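Local coordinates for electron transfer flavoprotein, beta subunit (Thermotoga maritima, PDB 7KOE) that binds flavin-adenine dinucleotide and, as the beta subunit of an electron transfer flavoprotein, probably takes part in passing electrons between redox partners, at residues Glu50-Lys60 and Asp83-Glu91. Numbering follows the deposited sequence.
Sequences ERALELASQLK and DAIAFGLDE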
# COMPACT_ATOMS: atom_id res chain seq x y z
N GLU A 50 10.21 -24.48 37.03
CA GLU A 50 9.12 -24.72 37.96
C GLU A 50 9.40 -25.92 38.85
O GLU A 50 8.93 -25.97 39.99
CB GLU A 50 7.81 -24.91 37.20
CG GLU A 50 7.25 -23.63 36.61
CD GLU A 50 6.20 -23.89 35.55
OE1 GLU A 50 5.60 -24.99 35.56
OE2 GLU A 50 5.97 -23.00 34.70
N ARG A 51 10.17 -26.89 38.36
CA ARG A 51 10.62 -27.99 39.20
C ARG A 51 11.70 -27.53 40.16
O ARG A 51 11.83 -28.09 41.26
CB ARG A 51 11.12 -29.14 38.34
CG ARG A 51 10.33 -29.36 37.07
CD ARG A 51 8.94 -29.83 37.37
NE ARG A 51 8.32 -30.55 36.26
CZ ARG A 51 7.70 -29.96 35.25
NH1 ARG A 51 7.60 -28.65 35.20
NH2 ARG A 51 7.17 -30.70 34.28
N ALA A 52 12.50 -26.54 39.76
CA ALA A 52 13.50 -25.99 40.66
C ALA A 52 12.86 -25.15 41.76
O ALA A 52 13.34 -25.15 42.90
CB ALA A 52 14.51 -25.16 39.88
N LEU A 53 11.79 -24.43 41.43
CA LEU A 53 11.09 -23.64 42.43
C LEU A 53 10.30 -24.51 43.39
O LEU A 53 10.17 -24.17 44.56
CB LEU A 53 10.16 -22.64 41.76
CG LEU A 53 10.81 -21.51 40.97
CD1 LEU A 53 9.80 -20.86 40.07
CD2 LEU A 53 11.41 -20.51 41.90
N GLU A 54 9.76 -25.63 42.90
CA GLU A 54 9.01 -26.52 43.77
C GLU A 54 9.94 -27.27 44.72
O GLU A 54 9.59 -27.49 45.88
CB GLU A 54 8.17 -27.48 42.92
CG GLU A 54 7.73 -28.77 43.59
CD GLU A 54 6.78 -28.56 44.75
OE1 GLU A 54 6.06 -27.55 44.77
OE2 GLU A 54 6.76 -29.42 45.66
N LEU A 55 11.14 -27.62 44.25
CA LEU A 55 12.15 -28.20 45.12
C LEU A 55 12.61 -27.20 46.17
O LEU A 55 12.85 -27.57 47.33
CB LEU A 55 13.34 -28.70 44.30
CG LEU A 55 14.55 -29.21 45.08
CD1 LEU A 55 14.22 -30.50 45.78
CD2 LEU A 55 15.74 -29.38 44.16
N ALA A 56 12.71 -25.93 45.79
CA ALA A 56 13.11 -24.90 46.73
C ALA A 56 12.03 -24.64 47.77
O ALA A 56 12.34 -24.34 48.93
CB ALA A 56 13.43 -23.62 45.97
N SER A 57 10.76 -24.75 47.38
CA SER A 57 9.69 -24.63 48.35
C SER A 57 9.61 -25.86 49.24
O SER A 57 9.17 -25.76 50.39
CB SER A 57 8.36 -24.40 47.64
OG SER A 57 8.02 -25.52 46.85
N GLN A 58 10.02 -27.02 48.73
CA GLN A 58 10.14 -28.20 49.58
C GLN A 58 11.31 -28.05 50.55
O GLN A 58 11.21 -28.49 51.70
CB GLN A 58 10.32 -29.45 48.73
CG GLN A 58 9.06 -29.93 48.06
CD GLN A 58 9.35 -30.93 46.97
OE1 GLN A 58 10.51 -31.28 46.73
NE2 GLN A 58 8.31 -31.40 46.30
N LEU A 59 12.40 -27.44 50.11
CA LEU A 59 13.54 -27.16 50.97
C LEU A 59 13.25 -26.08 51.99
O LEU A 59 13.99 -25.97 52.98
CB LEU A 59 14.74 -26.75 50.13
CG LEU A 59 15.83 -27.77 49.86
CD1 LEU A 59 15.29 -28.98 49.12
CD2 LEU A 59 16.92 -27.11 49.04
N LYS A 60 12.22 -25.27 51.78
CA LYS A 60 11.85 -24.22 52.70
C LYS A 60 10.91 -24.71 53.80
O LYS A 60 10.96 -24.20 54.92
CB LYS A 60 11.20 -23.07 51.94
CG LYS A 60 11.15 -21.77 52.70
CD LYS A 60 10.81 -20.62 51.80
CE LYS A 60 10.52 -19.39 52.61
NZ LYS A 60 9.37 -19.60 53.53
N ASP A 83 5.58 -14.83 39.90
CA ASP A 83 5.06 -16.19 39.89
C ASP A 83 5.93 -17.17 40.65
O ASP A 83 5.48 -18.28 40.95
CB ASP A 83 4.89 -16.68 38.45
CG ASP A 83 3.72 -16.02 37.75
OD1 ASP A 83 2.73 -15.70 38.43
OD2 ASP A 83 3.80 -15.83 36.52
N ALA A 84 7.17 -16.80 40.97
CA ALA A 84 8.03 -17.63 41.79
C ALA A 84 7.77 -17.43 43.28
O ALA A 84 8.03 -18.33 44.07
CB ALA A 84 9.49 -17.33 41.48
N ILE A 85 7.26 -16.26 43.67
CA ILE A 85 6.90 -16.02 45.06
C ILE A 85 5.62 -16.75 45.42
O ILE A 85 5.37 -17.04 46.60
CB ILE A 85 6.82 -14.50 45.30
CG1 ILE A 85 8.12 -13.84 44.84
CG2 ILE A 85 6.66 -14.14 46.76
CD1 ILE A 85 9.34 -14.34 45.56
N ALA A 86 4.81 -17.12 44.42
CA ALA A 86 3.61 -17.92 44.66
C ALA A 86 3.93 -19.32 45.16
O ALA A 86 3.06 -19.95 45.78
CB ALA A 86 2.79 -18.01 43.38
N PHE A 87 5.15 -19.81 44.94
CA PHE A 87 5.58 -21.08 45.49
C PHE A 87 5.82 -21.02 46.99
O PHE A 87 5.95 -22.08 47.62
CB PHE A 87 6.85 -21.55 44.80
CG PHE A 87 6.62 -22.18 43.47
CD1 PHE A 87 6.38 -23.54 43.37
CD2 PHE A 87 6.63 -21.42 42.32
CE1 PHE A 87 6.17 -24.13 42.15
CE2 PHE A 87 6.42 -22.01 41.09
CZ PHE A 87 6.19 -23.36 41.01
N GLY A 88 5.89 -19.84 47.58
CA GLY A 88 6.16 -19.69 48.98
C GLY A 88 7.53 -19.15 49.30
O GLY A 88 7.96 -19.24 50.45
N LEU A 89 8.23 -18.59 48.32
CA LEU A 89 9.61 -18.19 48.47
C LEU A 89 9.71 -16.87 49.22
O LEU A 89 8.73 -16.13 49.36
CB LEU A 89 10.27 -18.06 47.10
CG LEU A 89 10.98 -19.28 46.51
CD1 LEU A 89 10.09 -20.49 46.32
CD2 LEU A 89 11.60 -18.89 45.21
N ASP A 90 10.91 -16.57 49.72
CA ASP A 90 11.08 -15.35 50.51
C ASP A 90 11.17 -14.11 49.63
O ASP A 90 10.31 -13.23 49.70
CB ASP A 90 12.31 -15.46 51.40
CG ASP A 90 12.04 -16.22 52.68
OD1 ASP A 90 10.89 -16.17 53.16
OD2 ASP A 90 12.97 -16.86 53.21
N GLU A 91 12.20 -14.03 48.80
CA GLU A 91 12.47 -12.80 48.08
C GLU A 91 12.70 -13.08 46.61
O GLU A 91 13.11 -14.17 46.22
CB GLU A 91 13.68 -12.06 48.65
CG GLU A 91 13.49 -11.53 50.06
CD GLU A 91 12.50 -10.39 50.12
OE1 GLU A 91 12.53 -9.52 49.22
OE2 GLU A 91 11.68 -10.36 51.06
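F87 sets one face of its ring over L53 CB, which stands 3.8 Å from the ring centroid and only 11° off the ring normal, a CH-pi contact. With CG of F87 anti to its own carbonyl carbon (chi1 -80°), the ring extends as far as E50, whose backbone O is 3.9 Å from F87 CZ, while E54 CB approaches F87 CE1. A broad, flat side chain suits this place; an alanine here would probably open a gap beside L53 CB and CD1 and leave E54 CB without its ring neighbour. Both methyls of L53 rest on A84 CB, while CD1 also reaches F87 CE2 and CD2, at 3.7 Å, L89 CD2; a branched leucine end fills the space among the three. The small A84 is consistent with the close approach here, the CA atoms of L53 and A84 being 6.8 Å apart.

Helices 47-63 and 78-85 thus pack side by side over parallel core strands of the mixed sheet in the nucleotide-binding ETF domain, a member of the HUP clan. L53 and A84 also touch strand 13-22, and the side chain of L53 is about 8 Å from the bound FAD.

Where helix 78-85 gives way to the loop leading into strand 91-95, a type I turn from I85 to G88 ends in positive phi, for which glycine is suited; a CB there would jam against the preceding carbonyl O. S57 CB comes within 3.3 Å of F87 O, while S57 OG turns back to E54 O (2.7 Å).

K60, extended through chi3 and bent at chi4 (-60°), carries NZ to a weak hydrogen bond with G88 O; a lysine is long enough to bring its charge from the helix to the acidic D90, where K60 NZ makes a long salt bridge of 3.8 Å to D90 OD1.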